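Local coordinates for Exo-1,3/1,4-beta-glucanase (Pseudoalteromonas sp., PDB 3RRX), which acts as an exo-1,3/1,4-beta-glucanase of glycoside hydrolase family 3, hydrolysing beta-1,3 and beta-1,4 glucosidic bonds, at residues A40-P45 / D349-F354; G289-D294 / A315-I320. The protein carries 1 engineered substitution. All coordinates share one frame; numbering follows the deposited sequence. Where two conformers were deposited one is given.

Contact 1 (40-45 with 349-354) and contact 2 (289-294 with 315-320) have centres about 8 Å apart in the N-terminal (beta/alpha)8 barrel domain, where strand 320-321 lies between strands 43-44 and 290-292. The two meet directly. Met-42 O lies 2.7 Å from Ile-320 N, a probable hydrogen bond from just before strand 43-44 to the start of strand 320-321, and Arg-353 NH1 lies 2.9 Å from Gly-289 O, probably tying helix 344-361 to the residue before strand 290-292. Asp-318 OD1 also packs against Ala-350 CA at 3.4 Å. Neither contact belongs to the calcium or sodium sites, although the Gln-41 side chain comes to about 7 Å from the bound sodium ion.

Contact 1 (A40-P45 / D349-F354); sequences AQMIQP and DAVRRF
Gln-41 and Phe-354 meet through the CE2-CD2 side of the phenyl ring. The backbone oxygen Gln-41 O lies 3.4 Å from Phe-354 CE2, and the side-chain oxygen Gln-41 OE1 is 3.7 Å from the same atom. The glutamine chain leaves with CG beside its own backbone N and bends at chi2 (-56°), which folds the amide back beside the ring; the amide and ring planes are 29° apart. OE1 is hydrogen-bonded to Lys-358, one helical turn beyond Phe-354, a bond consistent with the oxygen end of the amide facing helix 344-361. Gln-41 CB touches Val-351 CG2 at 4.1 Å. These residues join the last part of helix 35-42, close to the first strand of the (beta/alpha)8 barrel, to helix 344-361, which runs against the N-terminal ends of the barrel strands; the Phe-354 ring also packs edge-to-face with Phe-290 and touches Ser-62. Met-42 carries the apolar part of the contact. Its chain is extended through chi2 and turns at chi3 (63°), which lays the terminal methyl CE 3.5 Å from Ala-350 CB; Met-42 SD lies 3.9 Å from the same Ala-350 CB. Further back, Met-42 CG rests 4.1 Å from Val-351 CG2, the two side chains crossing at about a right angle. Val-351 also touches Leu-30 of helix 20-32. On the helix itself, Arg-353 NE donates to Asp-349 OD2 at 3.0 Å in a salt bridge, reaching the carboxylate on its syn side, tilted out of its plane, while Arg-346 gives the same oxygen a second charged partner.

Contact 2 (G289-D294 / A315-I320); sequences GFVVSD and AGVDVI
The Phe-290 ring meets Val-319 obliquely, CD1 lying 3.8 Å from Val-319 CG2, and packs edge-to-face with Trp-157. The other flat group, the Asp-318 carboxylate, takes Val-291 N on the anti side of OD2, at 2.8 Å and 22° out of its plane, in a nearly straight bond (174° at the hydrogen); CG beside its own backbone N (chi1 -58°) brings OD2 there. Lys-282 at OD2 and Arg-346 at OD1 bring compensating charge and would favour the ionised acid. Val-291 O is gripped twice, by Val-319 N at 2.9 Å and by Asp-318 N at 2.8 Å. Ser-293 N then donates to Val-319 O at 3.0 Å, completing a single parallel bridge of Val-292 with Val-319. Val-317 CG1 fits against Ser-293 CB at 3.9 Å, while Ser-293 OG bonds to Met-321 N. Gly-316, at positive phi, closes helix 310-315 with a Schellman motif. The bridge links strand 290-292 to the residue just before strand 320-321, the seventh and eighth barrel strands, with strands 257-260 and 43-44 beyond them; helix 274-284 packs on Val-291 and Val-317, helix 344-361 on Phe-290 and Asp-318.

Contact 1 (A40-P45 / D349-F354)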
loop_
_atom_site.group_PDB
_atom_site.type_symbol
_atom_site.label_atom_id
_atom_site.label_comp_id
_atom_site.label_asym_id
_atom_site.label_seq_id
_atom_site.Cartn_x
_atom_site.Cartn_y
_atom_site.Cartn_z
ATOM N N ALA A 40 20.187 -1.651 21.152
ATOM C CA ALA A 40 20.527 -1.993 19.770
ATOM C C ALA A 40 19.363 -2.699 19.062
ATOM O O ALA A 40 19.125 -2.476 17.874
ATOM C CB ALA A 40 21.782 -2.855 19.727
ATOM N N GLN A 41 18.648 -3.551 19.795
ATOM C CA GLN A 41 17.489 -4.246 19.251
ATOM C C GLN A 41 16.398 -3.279 18.791
ATOM O O GLN A 41 15.615 -3.610 17.904
ATOM C CB GLN A 41 16.896 -5.211 20.278
ATOM C CG GLN A 41 17.721 -6.496 20.472
ATOM C CD GLN A 41 17.922 -7.243 19.160
ATOM O OE1 GLN A 41 16.960 -7.694 18.536
ATOM N NE2 GLN A 41 19.175 -7.355 18.724
ATOM N N MET A 42 16.344 -2.101 19.413
ATOM C CA MET A 42 15.264 -1.133 19.184
ATOM C C MET A 42 15.537 -0.126 18.065
ATOM O O MET A 42 14.672 0.686 17.724
ATOM C CB MET A 42 14.989 -0.352 20.484
ATOM C CG MET A 42 14.642 -1.218 21.684
ATOM S SD MET A 42 14.508 -0.257 23.220
ATOM C CE MET A 42 13.126 0.833 22.832
ATOM N N ILE A 43 16.745 -0.151 17.513
ATOM C CA ILE A 43 17.162 0.825 16.510
ATOM C C ILE A 43 17.202 0.204 15.114
ATOM O O ILE A 43 17.752 -0.884 14.944
ATOM C CB ILE A 43 18.568 1.392 16.830
ATOM C CG1 ILE A 43 18.638 1.885 18.278
ATOM C CG2 ILE A 43 18.933 2.510 15.857
ATOM C CD1 ILE A 43 17.548 2.878 18.646
ATOM N N GLN A 44 16.633 0.900 14.130
ATOM C CA GLN A 44 16.589 0.414 12.747
ATOM C C GLN A 44 17.208 1.382 11.740
ATOM O O GLN A 44 16.567 2.364 11.351
ATOM C CB GLN A 44 15.143 0.158 12.316
ATOM C CG GLN A 44 15.022 -0.411 10.902
ATOM C CD GLN A 44 13.578 -0.514 10.453
ATOM O OE1 GLN A 44 13.049 0.397 9.813
ATOM N NE2 GLN A 44 12.929 -1.617 10.793
ATOM N N PRO A 45 18.441 1.085 11.295
ATOM C CA PRO A 45 19.143 1.797 10.219
ATOM C C PRO A 45 18.566 1.407 8.858
ATOM O O PRO A 45 17.865 0.399 8.762
ATOM C CB PRO A 45 20.582 1.256 10.312
ATOM C CG PRO A 45 20.654 0.505 11.622
ATOM C CD PRO A 45 19.277 0.023 11.883
ATOM N N ASP A 349 10.329 -4.128 27.870
ATOM C CA ASP A 349 9.058 -4.427 27.222
ATOM C C ASP A 349 9.165 -4.302 25.702
ATOM O O ASP A 349 8.588 -5.102 24.969
ATOM C CB ASP A 349 7.946 -3.508 27.708
ATOM C CG ASP A 349 6.586 -3.934 27.186
ATOM O OD1 ASP A 349 6.240 -5.129 27.347
ATOM O OD2 ASP A 349 5.875 -3.092 26.591
ATOM N N ALA A 350 9.892 -3.288 25.242
ATOM C CA ALA A 350 10.096 -3.082 23.806
ATOM C C ALA A 350 10.811 -4.287 23.211
ATOM O O ALA A 350 10.414 -4.835 22.169
ATOM C CB ALA A 350 10.909 -1.808 23.561
ATOM N N VAL A 351 11.881 -4.703 23.875
ATOM C CA VAL A 351 12.661 -5.827 23.378
ATOM C C VAL A 351 11.872 -7.141 23.439
ATOM O O VAL A 351 11.935 -7.939 22.501
ATOM C CB VAL A 351 14.038 -5.933 24.080
ATOM C CG1 VAL A 351 14.787 -7.175 23.612
ATOM C CG2 VAL A 351 14.866 -4.683 23.794
ATOM N N ARG A 352 11.122 -7.358 24.518
ATOM C CA ARG A 352 10.240 -8.524 24.616
ATOM C C ARG A 352 9.304 -8.625 23.418
ATOM O O ARG A 352 9.181 -9.676 22.804
ATOM C CB ARG A 352 9.361 -8.451 25.869
ATOM C CG ARG A 352 10.032 -8.923 27.131
ATOM C CD ARG A 352 9.027 -9.147 28.264
ATOM N NE ARG A 352 9.743 -9.395 29.507
ATOM C CZ ARG A 352 9.991 -8.456 30.409
ATOM N NH1 ARG A 352 9.550 -7.224 30.207
ATOM N NH2 ARG A 352 10.661 -8.751 31.516
ATOM N N ARG A 353 8.610 -7.532 23.120
ATOM C CA ARG A 353 7.614 -7.531 22.054
ATOM C C ARG A 353 8.243 -7.799 20.683
ATOM O O ARG A 353 7.674 -8.502 19.847
ATOM C CB ARG A 353 6.864 -6.192 22.045
ATOM C CG ARG A 353 5.944 -5.998 23.263
ATOM C CD ARG A 353 5.399 -4.580 23.357
ATOM N NE ARG A 353 4.406 -4.456 24.424
ATOM C CZ ARG A 353 3.114 -4.721 24.267
ATOM N NH1 ARG A 353 2.654 -5.115 23.083
ATOM N NH2 ARG A 353 2.277 -4.596 25.293
ATOM N N PHE A 354 9.423 -7.231 20.463
ATOM C CA PHE A 354 10.126 -7.384 19.188
ATOM C C PHE A 354 10.732 -8.791 19.054
ATOM O O PHE A 354 10.597 -9.442 18.016
ATOM C CB PHE A 354 11.213 -6.305 19.070
ATOM C CG PHE A 354 11.981 -6.338 17.770
ATOM C CD1 PHE A 354 11.319 -6.350 16.553
ATOM C CD2 PHE A 354 13.372 -6.319 17.773
ATOM C CE1 PHE A 354 12.024 -6.374 15.358
ATOM C CE2 PHE A 354 14.085 -6.338 16.583
ATOM C CZ PHE A 354 13.412 -6.367 15.375
#

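Contact 2 (G289-D294 / A315-I320)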
loop_
_atom_site.group_PDB
_atom_site.type_symbol
_atom_site.label_atom_id
_atom_site.label_comp_id
_atom_site.label_asym_id
_atom_site.label_seq_id
_atom_site.Cartn_x
_atom_site.Cartn_y
_atom_site.Cartn_z
ATOM N N GLY A 289 2.140 -7.350 20.118
ATOM C CA GLY A 289 3.309 -7.277 19.256
ATOM C C GLY A 289 4.095 -5.998 19.481
ATOM O O GLY A 289 3.983 -5.379 20.546
ATOM N N PHE A 290 4.874 -5.586 18.482
ATOM C CA PHE A 290 5.750 -4.423 18.656
ATOM C C PHE A 290 5.344 -3.252 17.777
ATOM O O PHE A 290 4.881 -3.437 16.650
ATOM C CB PHE A 290 7.236 -4.785 18.449
ATOM C CG PHE A 290 7.623 -5.096 17.010
ATOM C CD1 PHE A 290 8.190 -4.121 16.200
ATOM C CD2 PHE A 290 7.468 -6.374 16.492
ATOM C CE1 PHE A 290 8.577 -4.408 14.885
ATOM C CE2 PHE A 290 7.845 -6.669 15.181
ATOM C CZ PHE A 290 8.404 -5.684 14.377
ATOM N N VAL A 291 5.516 -2.045 18.310
ATOM C CA VAL A 291 5.243 -0.827 17.559
ATOM C C VAL A 291 6.530 -0.331 16.886
ATOM O O VAL A 291 7.561 -0.209 17.544
ATOM C CB VAL A 291 4.684 0.284 18.487
ATOM C CG1 VAL A 291 4.512 1.591 17.710
ATOM C CG2 VAL A 291 3.363 -0.155 19.101
ATOM N N VAL A 292 6.469 -0.064 15.582
ATOM C CA VAL A 292 7.590 0.548 14.868
ATOM C C VAL A 292 7.189 1.971 14.474
ATOM O O VAL A 292 6.030 2.221 14.137
ATOM C CB VAL A 292 8.004 -0.283 13.614
ATOM C CG1 VAL A 292 6.823 -0.431 12.640
ATOM C CG2 VAL A 292 9.222 0.342 12.915
ATOM N N SER A 293 8.122 2.919 14.543
ATOM C CA SER A 293 7.806 4.275 14.100
ATOM C C SER A 293 7.934 4.383 12.585
ATOM O O SER A 293 8.478 3.488 11.942
ATOM C CB SER A 293 8.710 5.308 14.782
ATOM O OG SER A 293 10.075 5.077 14.477
ATOM N N ASP A 294 7.417 5.474 12.018
ATOM C CA ASP A 294 7.578 5.739 10.588
ATOM C C ASP A 294 8.871 6.536 10.349
ATOM O O ASP A 294 9.550 6.944 11.298
ATOM C CB ASP A 294 6.335 6.472 10.032
ATOM C CG ASP A 294 6.062 6.152 8.549
ATOM O OD1 ASP A 294 7.005 5.803 7.816
ATOM O OD2 ASP A 294 4.893 6.254 8.112
ATOM N N ALA A 315 6.356 6.743 25.015
ATOM C CA ALA A 315 4.954 6.729 24.598
ATOM C C ALA A 315 4.509 5.330 24.178
ATOM O O ALA A 315 3.319 5.041 24.148
ATOM C CB ALA A 315 4.720 7.732 23.445
ATOM N N GLY A 316 5.464 4.467 23.841
ATOM C CA GLY A 316 5.126 3.106 23.449
ATOM C C GLY A 316 5.720 2.623 22.134
ATOM O O GLY A 316 5.426 1.504 21.703
ATOM N N VAL A 317 6.544 3.436 21.478
ATOM C CA VAL A 317 7.255 2.939 20.292
ATOM C C VAL A 317 8.333 1.947 20.739
ATOM O O VAL A 317 9.074 2.218 21.680
ATOM C CB VAL A 317 7.893 4.076 19.454
ATOM C CG1 VAL A 317 8.693 3.501 18.274
ATOM C CG2 VAL A 317 6.811 5.035 18.932
ATOM N N ASP A 318 8.408 0.799 20.065
ATOM C CA ASP A 318 9.352 -0.261 20.424
ATOM C C ASP A 318 10.563 -0.351 19.502
ATOM O O ASP A 318 11.642 -0.782 19.928
ATOM C CB ASP A 318 8.622 -1.601 20.444
ATOM C CG ASP A 318 7.455 -1.595 21.410
ATOM O OD1 ASP A 318 7.660 -1.125 22.547
ATOM O OD2 ASP A 318 6.332 -2.009 21.028
ATOM N N VAL A 319 10.372 0.017 18.233
ATOM C CA VAL A 319 11.461 0.031 17.255
ATOM C C VAL A 319 11.468 1.365 16.520
ATOM O O VAL A 319 10.442 1.799 15.986
ATOM C CB VAL A 319 11.364 -1.140 16.229
ATOM C CG1 VAL A 319 12.436 -0.983 15.119
ATOM C CG2 VAL A 319 11.504 -2.496 16.941
ATOM N N ILE A 320 12.619 2.024 16.510
ATOM C CA ILE A 320 12.711 3.365 15.942
ATOM C C ILE A 320 13.270 3.329 14.522
ATOM O O ILE A 320 14.392 2.868 14.302
ATOM C CB ILE A 320 13.582 4.288 16.813
ATOM C CG1 ILE A 320 12.953 4.446 18.202
ATOM C CG2 ILE A 320 13.713 5.659 16.158
ATOM C CD1 ILE A 320 11.734 5.343 18.198
#